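Local coordinates for protein (o6-methylguanine-dna methyltransferase) (Thermococcus kodakarensis, PDB 1MGT) that repairs O6-methylguanine and O4-methylthymine in DNA by transferring the methyl group irreversibly to one of its own cysteines, a suicide reaction, at residues T35-K38 with R39-D42; E87-T90 with P91-K95; K160-L163 with L164-G168. All blocks are in the same frame, centred on the assembly; numbering follows the deposited sequence.

Contact 1. Residues T35-K38 with R39-D42; sequences TLMK and RIHD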
ATOM      1  N   THR A  35      -0.180 -15.847  -4.897  1.00 15.02           N
ATOM      2  CA  THR A  35       0.760 -14.876  -4.336  1.00 13.38           C
ATOM      3  C   THR A  35      -0.008 -13.895  -3.460  1.00 11.90           C
ATOM      4  O   THR A  35       0.479 -13.522  -2.390  1.00 13.75           O
ATOM      5  CB  THR A  35       1.522 -14.152  -5.466  1.00 15.10           C
ATOM      6  OG1 THR A  35       2.272 -15.190  -6.165  1.00 15.87           O
ATOM      7  CG2 THR A  35       2.512 -13.156  -4.882  1.00 14.09           C
ATOM      8  N   LEU A  36      -1.189 -13.508  -3.890  1.00 11.43           N
ATOM      9  CA  LEU A  36      -2.009 -12.596  -3.117  1.00 12.51           C
ATOM     10  C   LEU A  36      -2.287 -13.209  -1.743  1.00 13.86           C
ATOM     11  O   LEU A  36      -2.120 -12.538  -0.743  1.00 11.05           O
ATOM     12  CB  LEU A  36      -3.374 -12.320  -3.770  1.00 14.23           C
ATOM     13  CG  LEU A  36      -4.289 -11.445  -2.879  1.00 15.60           C
ATOM     14  CD1 LEU A  36      -3.773  -9.997  -2.921  1.00 17.44           C
ATOM     15  CD2 LEU A  36      -5.734 -11.475  -3.289  1.00 15.77           C
ATOM     16  N   MET A  37      -2.677 -14.498  -1.728  1.00 13.78           N
ATOM     17  CA  MET A  37      -2.970 -15.114  -0.417  1.00 14.72           C
ATOM     18  C   MET A  37      -1.781 -15.197   0.497  1.00 13.64           C
ATOM     19  O   MET A  37      -1.894 -15.029   1.737  1.00 12.36           O
ATOM     20  CB  MET A  37      -3.690 -16.443  -0.646  1.00 17.06           C
ATOM     21  CG  MET A  37      -5.101 -16.238  -1.219  1.00 19.51           C
ATOM     22  SD  MET A  37      -6.162 -15.129  -0.298  1.00 24.57           S
ATOM     23  CE  MET A  37      -6.047 -15.835   1.346  1.00 24.70           C
ATOM     24  N   LYS A  38      -0.582 -15.424  -0.018  1.00 13.64           N
ATOM     25  CA  LYS A  38       0.614 -15.463   0.807  1.00 14.71           C
ATOM     26  C   LYS A  38       0.873 -14.073   1.400  1.00 14.13           C
ATOM     27  O   LYS A  38       1.249 -13.949   2.567  1.00 12.32           O
ATOM     28  CB  LYS A  38       1.812 -15.904  -0.059  1.00 17.81           C
ATOM     29  CG  LYS A  38       3.101 -15.963   0.757  1.00 24.39           C
ATOM     30  CD  LYS A  38       4.306 -16.207  -0.131  1.00 28.20           C
ATOM     31  CE  LYS A  38       5.458 -15.271   0.215  1.00 31.18           C
ATOM     32  NZ  LYS A  38       5.939 -15.459   1.609  1.00 33.51           N
ATOM     33  N   ARG A  39       0.683 -13.022   0.603  1.00 12.32           N
ATOM     34  CA  ARG A  39       0.896 -11.652   1.103  1.00 12.89           C
ATOM     35  C   ARG A  39      -0.150 -11.257   2.145  1.00 11.45           C
ATOM     36  O   ARG A  39       0.189 -10.558   3.102  1.00  9.95           O
ATOM     37  CB  ARG A  39       0.893 -10.634  -0.057  1.00 11.21           C
ATOM     38  CG  ARG A  39       2.120 -10.898  -0.950  1.00 14.17           C
ATOM     39  CD  ARG A  39       2.119  -9.867  -2.136  1.00 14.18           C
ATOM     40  NE  ARG A  39       3.367 -10.204  -2.869  1.00 14.84           N
ATOM     41  CZ  ARG A  39       3.629  -9.842  -4.117  1.00 15.43           C
ATOM     42  NH1 ARG A  39       2.767  -9.127  -4.825  1.00 13.35           N
ATOM     43  NH2 ARG A  39       4.805 -10.235  -4.626  1.00 15.15           N
ATOM     44  N   ILE A  40      -1.376 -11.723   1.965  1.00 10.49           N
ATOM     45  CA  ILE A  40      -2.460 -11.451   2.918  1.00 10.18           C
ATOM     46  C   ILE A  40      -2.109 -12.099   4.239  1.00 11.11           C
ATOM     47  O   ILE A  40      -2.251 -11.505   5.318  1.00 10.31           O
ATOM     48  CB  ILE A  40      -3.813 -11.927   2.347  1.00 11.54           C
ATOM     49  CG1 ILE A  40      -4.394 -10.906   1.366  1.00 11.55           C
ATOM     50  CG2 ILE A  40      -4.828 -12.215   3.463  1.00 11.21           C
ATOM     51  CD1 ILE A  40      -4.782  -9.582   2.039  1.00 13.67           C
ATOM     52  N   HIS A  41      -1.580 -13.334   4.223  1.00 11.10           N
ATOM     53  CA  HIS A  41      -1.202 -14.022   5.443  1.00 11.70           C
ATOM     54  C   HIS A  41      -0.017 -13.359   6.124  1.00 12.18           C
ATOM     55  O   HIS A  41       0.031 -13.177   7.351  1.00 10.99           O
ATOM     56  CB  HIS A  41      -0.869 -15.506   5.123  1.00 13.46           C
ATOM     57  CG  HIS A  41      -2.164 -16.248   4.896  1.00 17.98           C
ATOM     58  ND1 HIS A  41      -3.093 -16.442   5.909  1.00 18.90           N
ATOM     59  CD2 HIS A  41      -2.668 -16.825   3.790  1.00 19.24           C
ATOM     60  CE1 HIS A  41      -4.109 -17.108   5.406  1.00 17.28           C
ATOM     61  NE2 HIS A  41      -3.906 -17.358   4.142  1.00 22.33           N
ATOM     62  N   ASP A  42       0.975 -12.948   5.309  1.00 12.13           N
ATOM     63  CA  ASP A  42       2.139 -12.261   5.898  1.00 14.09           C
ATOM     64  C   ASP A  42       1.683 -10.970   6.573  1.00 12.40           C
ATOM     65  O   ASP A  42       2.193 -10.612   7.636  1.00 12.96           O
ATOM     66  CB  ASP A  42       3.173 -11.919   4.808  1.00 17.02           C
ATOM     67  CG  ASP A  42       3.976 -13.101   4.318  1.00 21.60           C
ATOM     68  OD1 ASP A  42       4.587 -12.996   3.226  1.00 24.66           O
ATOM     69  OD2 ASP A  42       4.021 -14.150   4.977  1.00 23.90           O
TER

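Contact 2. Residues E87-T90 with P91-K95; sequences EGVT and PFEKK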
ATOM      1  N   GLU A  87      -5.015   0.816  12.507  1.00 13.82           N
ATOM      2  CA  GLU A  87      -4.796  -0.132  13.599  1.00 14.88           C
ATOM      3  C   GLU A  87      -3.443  -0.803  13.341  1.00 13.08           C
ATOM      4  O   GLU A  87      -3.166  -1.140  12.184  1.00 13.93           O
ATOM      5  CB  GLU A  87      -5.893  -1.221  13.601  1.00 17.18           C
ATOM      6  CG  GLU A  87      -7.243  -0.716  14.075  1.00 20.55           C
ATOM      7  CD  GLU A  87      -8.354  -1.755  13.985  1.00 23.41           C
ATOM      8  OE1 GLU A  87      -8.104  -2.959  13.882  1.00 23.94           O
ATOM      9  OE2 GLU A  87      -9.542  -1.389  14.002  1.00 26.29           O
ATOM     10  N   GLY A  88      -2.617  -0.940  14.361  1.00 12.28           N
ATOM     11  CA  GLY A  88      -1.305  -1.545  14.280  1.00 13.59           C
ATOM     12  C   GLY A  88      -0.277  -0.621  13.573  1.00 12.38           C
ATOM     13  O   GLY A  88       0.716  -1.135  13.075  1.00 15.53           O
ATOM     14  N   VAL A  89      -0.552   0.662  13.526  1.00 12.27           N
ATOM     15  CA  VAL A  89       0.396   1.613  12.861  1.00 11.57           C
ATOM     16  C   VAL A  89       0.901   2.547  13.966  1.00 10.80           C
ATOM     17  O   VAL A  89       0.045   3.055  14.716  1.00 12.50           O
ATOM     18  CB  VAL A  89      -0.294   2.376  11.733  1.00 12.21           C
ATOM     19  CG1 VAL A  89       0.633   3.424  11.071  1.00 11.83           C
ATOM     20  CG2 VAL A  89      -0.743   1.415  10.625  1.00 12.12           C
ATOM     21  N   THR A  90       2.195   2.702  14.108  1.00 11.36           N
ATOM     22  CA  THR A  90       2.731   3.601  15.164  1.00 12.86           C
ATOM     23  C   THR A  90       2.509   5.054  14.775  1.00 13.48           C
ATOM     24  O   THR A  90       2.274   5.420  13.614  1.00 10.42           O
ATOM     25  CB  THR A  90       4.221   3.378  15.418  1.00 12.97           C
ATOM     26  OG1 THR A  90       5.003   3.814  14.286  1.00 12.64           O
ATOM     27  CG2 THR A  90       4.579   1.937  15.734  1.00 12.97           C
ATOM     28  N   PRO A  91       2.560   5.972  15.745  1.00 13.96           N
ATOM     29  CA  PRO A  91       2.386   7.385  15.482  1.00 14.50           C
ATOM     30  C   PRO A  91       3.404   7.868  14.430  1.00 11.67           C
ATOM     31  O   PRO A  91       3.010   8.658  13.557  1.00 15.10           O
ATOM     32  CB  PRO A  91       2.632   8.043  16.842  1.00 17.35           C
ATOM     33  CG  PRO A  91       2.293   6.960  17.842  1.00 17.58           C
ATOM     34  CD  PRO A  91       2.812   5.687  17.192  1.00 16.38           C
ATOM     35  N   PHE A  92       4.638   7.417  14.490  1.00 11.35           N
ATOM     36  CA  PHE A  92       5.662   7.810  13.522  1.00 11.77           C
ATOM     37  C   PHE A  92       5.266   7.305  12.124  1.00 12.88           C
ATOM     38  O   PHE A  92       5.259   8.009  11.134  1.00 11.40           O
ATOM     39  CB  PHE A  92       7.037   7.258  13.852  1.00 13.08           C
ATOM     40  CG  PHE A  92       8.039   7.462  12.744  1.00 13.00           C
ATOM     41  CD1 PHE A  92       8.450   8.760  12.439  1.00 15.61           C
ATOM     42  CD2 PHE A  92       8.605   6.413  12.069  1.00 13.85           C
ATOM     43  CE1 PHE A  92       9.380   8.967  11.440  1.00 14.08           C
ATOM     44  CE2 PHE A  92       9.526   6.613  11.064  1.00 15.92           C
ATOM     45  CZ  PHE A  92       9.908   7.900  10.753  1.00 14.70           C
ATOM     46  N   GLU A  93       4.945   5.987  12.052  1.00 11.30           N
ATOM     47  CA  GLU A  93       4.546   5.440  10.756  1.00 11.87           C
ATOM     48  C   GLU A  93       3.375   6.189  10.176  1.00 11.21           C
ATOM     49  O   GLU A  93       3.351   6.496   8.984  1.00 10.95           O
ATOM     50  CB  GLU A  93       4.215   3.928  10.901  1.00 10.57           C
ATOM     51  CG  GLU A  93       5.471   3.103  11.190  1.00 12.40           C
ATOM     52  CD  GLU A  93       5.148   1.742  11.806  1.00 12.93           C
ATOM     53  OE1 GLU A  93       3.948   1.459  12.035  1.00 11.68           O
ATOM     54  OE2 GLU A  93       6.104   0.974  12.048  1.00 14.08           O
ATOM     55  N   LYS A  94       2.355   6.508  10.970  1.00 10.31           N
ATOM     56  CA  LYS A  94       1.199   7.226  10.509  1.00 11.16           C
ATOM     57  C   LYS A  94       1.590   8.591   9.921  1.00 11.67           C
ATOM     58  O   LYS A  94       1.047   8.969   8.881  1.00 10.97           O
ATOM     59  CB  LYS A  94       0.192   7.485  11.638  1.00 12.49           C
ATOM     60  CG  LYS A  94      -1.048   8.271  11.211  1.00 13.58           C
ATOM     61  CD  LYS A  94      -2.143   8.062  12.276  1.00 17.37           C
ATOM     62  CE  LYS A  94      -3.414   8.807  11.863  1.00 21.46           C
ATOM     63  NZ  LYS A  94      -4.281   9.033  13.063  1.00 26.77           N
ATOM     64  N   LYS A  95       2.490   9.270  10.604  1.00 13.49           N
ATOM     65  CA  LYS A  95       2.963  10.598  10.156  1.00 15.58           C
ATOM     66  C   LYS A  95       3.610  10.483   8.786  1.00 12.16           C
ATOM     67  O   LYS A  95       3.337  11.268   7.871  1.00 11.78           O
ATOM     68  CB  LYS A  95       3.934  11.171  11.175  1.00 18.42           C
ATOM     69  CG  LYS A  95       4.644  12.479  10.818  1.00 22.50           C
ATOM     70  CD  LYS A  95       5.853  12.634  11.757  1.00 26.26           C
ATOM     71  CE  LYS A  95       6.553  13.971  11.610  1.00 29.62           C
ATOM     72  NZ  LYS A  95       7.977  13.875  12.104  1.00 32.05           N
TER
HETATM   73  O   HOH W   1       7.508   3.215  14.268  1.00 29.62           O

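Contact 3. Residues K160-L163 with L164-G168; sequences KKFL and LEIEG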
ATOM      1  N   LYS A 160       6.288  -2.902  -8.270  1.00 14.58           N
ATOM      2  CA  LYS A 160       6.601  -1.451  -8.138  1.00 14.37           C
ATOM      3  C   LYS A 160       6.668  -0.773  -9.504  1.00 15.51           C
ATOM      4  O   LYS A 160       6.119   0.319  -9.735  1.00 15.14           O
ATOM      5  CB  LYS A 160       7.928  -1.256  -7.402  1.00 13.47           C
ATOM      6  CG  LYS A 160       8.101   0.226  -6.954  1.00 15.01           C
ATOM      7  CD  LYS A 160       9.403   0.327  -6.161  1.00 15.50           C
ATOM      8  CE  LYS A 160       9.565   1.682  -5.482  1.00 15.29           C
ATOM      9  NZ  LYS A 160      10.811   1.708  -4.665  1.00 14.70           N
ATOM     10  N   LYS A 161       7.330  -1.410 -10.445  1.00 16.98           N
ATOM     11  CA  LYS A 161       7.479  -0.910 -11.809  1.00 18.60           C
ATOM     12  C   LYS A 161       6.149  -0.786 -12.522  1.00 18.46           C
ATOM     13  O   LYS A 161       5.879   0.157 -13.261  1.00 18.67           O
ATOM     14  CB  LYS A 161       8.398  -1.837 -12.609  1.00 22.17           C
ATOM     15  CG  LYS A 161       9.853  -1.441 -12.593  1.00 26.42           C
ATOM     16  CD  LYS A 161      10.760  -2.476 -13.231  1.00 30.39           C
ATOM     17  CE  LYS A 161      10.383  -2.780 -14.670  1.00 33.19           C
ATOM     18  NZ  LYS A 161      11.342  -3.765 -15.288  1.00 34.68           N
ATOM     19  N   PHE A 162       5.258  -1.758 -12.296  1.00 18.32           N
ATOM     20  CA  PHE A 162       3.936  -1.736 -12.898  1.00 18.33           C
ATOM     21  C   PHE A 162       3.139  -0.529 -12.427  1.00 17.44           C
ATOM     22  O   PHE A 162       2.470   0.164 -13.212  1.00 16.88           O
ATOM     23  CB  PHE A 162       3.217  -3.050 -12.582  1.00 19.17           C
ATOM     24  CG  PHE A 162       1.747  -3.006 -12.853  1.00 21.80           C
ATOM     25  CD1 PHE A 162       1.262  -3.099 -14.136  1.00 23.44           C
ATOM     26  CD2 PHE A 162       0.861  -2.860 -11.789  1.00 22.40           C
ATOM     27  CE1 PHE A 162      -0.108  -3.047 -14.372  1.00 24.23           C
ATOM     28  CE2 PHE A 162      -0.499  -2.817 -12.020  1.00 23.95           C
ATOM     29  CZ  PHE A 162      -0.971  -2.908 -13.311  1.00 24.59           C
ATOM     30  N   LEU A 163       3.180  -0.283 -11.103  1.00 14.53           N
ATOM     31  CA  LEU A 163       2.497   0.847 -10.546  1.00 14.46           C
ATOM     32  C   LEU A 163       3.112   2.156 -11.092  1.00 14.03           C
ATOM     33  O   LEU A 163       2.351   3.037 -11.457  1.00 14.36           O
ATOM     34  CB  LEU A 163       2.548   0.875  -9.015  1.00 15.83           C
ATOM     35  CG  LEU A 163       1.715  -0.277  -8.351  1.00 16.33           C
ATOM     36  CD1 LEU A 163       1.808  -0.146  -6.846  1.00 16.97           C
ATOM     37  CD2 LEU A 163       0.289  -0.218  -8.860  1.00 17.95           C
ATOM     38  N   LEU A 164       4.434   2.232 -11.159  1.00 13.56           N
ATOM     39  CA  LEU A 164       5.023   3.491 -11.683  1.00 16.06           C
ATOM     40  C   LEU A 164       4.657   3.705 -13.131  1.00 16.70           C
ATOM     41  O   LEU A 164       4.340   4.828 -13.549  1.00 18.46           O
ATOM     42  CB  LEU A 164       6.535   3.513 -11.460  1.00 13.44           C
ATOM     43  CG  LEU A 164       6.917   3.663  -9.960  1.00 15.49           C
ATOM     44  CD1 LEU A 164       8.402   3.452  -9.740  1.00 15.83           C
ATOM     45  CD2 LEU A 164       6.460   5.027  -9.447  1.00 17.77           C
ATOM     46  N   GLU A 165       4.672   2.641 -13.921  1.00 18.07           N
ATOM     47  CA  GLU A 165       4.336   2.741 -15.339  1.00 20.53           C
ATOM     48  C   GLU A 165       2.934   3.250 -15.560  1.00 21.50           C
ATOM     49  O   GLU A 165       2.663   4.144 -16.380  1.00 19.89           O
ATOM     50  CB  GLU A 165       4.544   1.368 -16.007  1.00 24.72           C
ATOM     51  CG  GLU A 165       3.881   1.322 -17.390  1.00 31.08           C
ATOM     52  CD  GLU A 165       4.367   0.167 -18.235  1.00 34.76           C
ATOM     53  OE1 GLU A 165       4.509   0.375 -19.464  1.00 37.23           O
ATOM     54  OE2 GLU A 165       4.605  -0.928 -17.678  1.00 37.62           O
ATOM     55  N   ILE A 166       1.984   2.718 -14.791  1.00 19.68           N
ATOM     56  CA  ILE A 166       0.583   3.083 -14.829  1.00 20.50           C
ATOM     57  C   ILE A 166       0.372   4.552 -14.517  1.00 18.52           C
ATOM     58  O   ILE A 166      -0.557   5.209 -14.994  1.00 18.58           O
ATOM     59  CB  ILE A 166      -0.158   2.221 -13.768  1.00 24.30           C
ATOM     60  CG1 ILE A 166      -0.447   0.829 -14.332  1.00 27.78           C
ATOM     61  CG2 ILE A 166      -1.393   2.885 -13.223  1.00 26.19           C
ATOM     62  CD1 ILE A 166      -1.654   0.733 -15.234  1.00 30.32           C
ATOM     63  N   GLU A 167       1.205   5.092 -13.626  1.00 17.06           N
ATOM     64  CA  GLU A 167       1.129   6.481 -13.223  1.00 16.50           C
ATOM     65  C   GLU A 167       1.889   7.424 -14.158  1.00 18.51           C
ATOM     66  O   GLU A 167       1.930   8.635 -13.891  1.00 19.71           O
ATOM     67  CB  GLU A 167       1.716   6.612 -11.787  1.00 16.29           C
ATOM     68  CG  GLU A 167       0.805   5.912 -10.784  1.00 17.01           C
ATOM     69  CD  GLU A 167       1.246   5.996  -9.345  1.00 19.87           C
ATOM     70  OE1 GLU A 167       0.457   5.597  -8.447  1.00 17.12           O
ATOM     71  OE2 GLU A 167       2.376   6.469  -9.080  1.00 19.34           O
ATOM     72  N   GLY A 168       2.526   6.917 -15.180  1.00 20.68           N
ATOM     73  CA  GLY A 168       3.253   7.701 -16.155  1.00 24.63           C
ATOM     74  C   GLY A 168       4.672   8.072 -15.806  1.00 27.47           C
ATOM     75  O   GLY A 168       5.200   9.060 -16.356  1.00 28.77           O
TER

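Contact 1. Residues T35-K38 with R39-D42
Two first torsions set up the pair Thr-35 and Arg-39: the threonine methyl CG2 lies anti to its own N (OG1 at chi1 -62°), and CG of Arg-39 lies anti to its carbonyl carbon (chi1 -66°), from where the arginine chain runs extended to NE. The two side chains therefore travel alongside each other in the same direction, and CG2 of Thr-35 comes to rest over one face of the guanidinium, near its centre, 3.6 Å from CZ of Arg-39. This is apolar contact with a flat cation; the hydroxyl OG1 is turned to Asp-32 instead. The polar end of Arg-39 has its own partners: NH1 forms a salt bridge with Glu-159 and a hydrogen bond to the carbonyl of Phe-29. An alanine in place of Arg-39 would probably leave Glu-159 without this cationic mate and uncover the methyl of Thr-35.

Three residues further along, the chain of Lys-38, bent at chi3 and chi4, reaches across one turn, and its NZ meets OD1 of Asp-42 at 3.2 Å, on the syn lone pair of that oxygen. On the buried side, CG of Leu-36 approaches CG1 of Ile-40 at 4.3 Å, both side chains packing against the three-stranded sheet, on Ala-28 of strand 24-30 among others. Regular i to i+4 backbone bonds carry all these pairs, such as Ile-40 N to Leu-36 O at 2.9 Å.

This part of helix 33-49 thus sets Leu-36 and Ile-40 against the sheet, while Lys-38 and Arg-39 carry its ion pairs. The Lys-38 to Asp-42 bridge lies within the helix and the Arg-39 to Glu-159 bridge ties it to helix 157-166, consistent with intra- and inter-helix ion pairs that maintain this hyperthermostable protein.

Contact 2. Residues E87-T90 with P91-K95
Thr-90 and Glu-93 lean across one another at the start of helix 91-103, each side chain reaching the backbone N of the other. OG1 of Thr-90 sits between its own N and carbonyl carbon (chi1 69°), which directs it to the N of Glu-93; that N-H donates at 3.1 Å with an angle of 167°. In return, CG of Glu-93 lies anti to the carbonyl carbon and the chain runs on extended, which carries OE1 to Thr-90 N at 3.0 Å. This bond is equally straight at the hydrogen, yet the donor stands well above the carboxylate plane, 49° out of it. OE1 also has a salt bridge to Arg-50, and so has both a backbone N-H and a guanidinium as partners. A water lies 2.6 Å from OG1 of Thr-90 and makes a weak bond to OE2 of Glu-93.

Beside this pair, CG1 of Val-89 lies 3.6 Å from CB of Glu-93 and also close to Lys-94 N, so the loop residue packs on the first turn. The backbone closes that turn through Lys-94 N to Thr-90 O at 2.9 Å.

With Thr-90 as N-cap and Glu-93 three residues on, the reciprocal bonds meet the definition of a capping box, here at the N-terminus of helix 91-103, which falls within the DNA-binding family region.

Contact 3. Residues K160-L163 with L164-G168
The carbonyl oxygen of Lys-161 accepts the shortest sound bond here, 2.8 Å from the N of Glu-165, with the N-H pointing at it at 159°. Equivalent i to i+4 bonds precede and follow it, and the last of them, Glu-167 N to Leu-163 O, is longer at 3.2 Å and more bent. Beyond it the helix ends in a Schellman motif: Gly-168 takes a positive phi of 85°, and its N bonds to Glu-165 O at 3.0 Å.

On one flank, Phe-162 and Ile-166 lie side by side and point the same way. The isoleucine brings CG1 over a face of the phenyl ring, offset toward the rim, in a CH-pi contact 4.1 Å from the centroid of the Phe-162 ring to Ile-166 CG1. The phenyl ring also packs on Arg-12 and Val-14 of strand 12-20, which joins the two domains at this point.

The charged ends serve other partners. Glu-167 OE1 takes a salt bridge from Arg-143 and a hydrogen bond from His-142, while NZ of the buried Lys-160 donates to the carbonyls of Ile-150, Val-144 and Tyr-152. Three oxygens thus satisfy that ammonium, and its charge probably draws these loop and strand carbonyls together.

Overall arrangement
All three contacts are local, one within or at the start of each of three helices, and they follow one another along the chain without touching. Contact 1 belongs to the N-terminal part, whereas contact 3 lies in the DNA-binding domain, about 8 Å away at the nearest atoms. Contacts 2 and 3 stand on opposite sides of the chain's centre, with centres 26 Å apart. Around the probable nucleophile Cys-141, measured to its side chain, the side chains of Arg-39 and Glu-93 are each about 11 Å away and that of Lys-160 about 7 Å. A sulfate, probably from the crystallisation liquor, lies about 5 Å from the Glu-93 side chain.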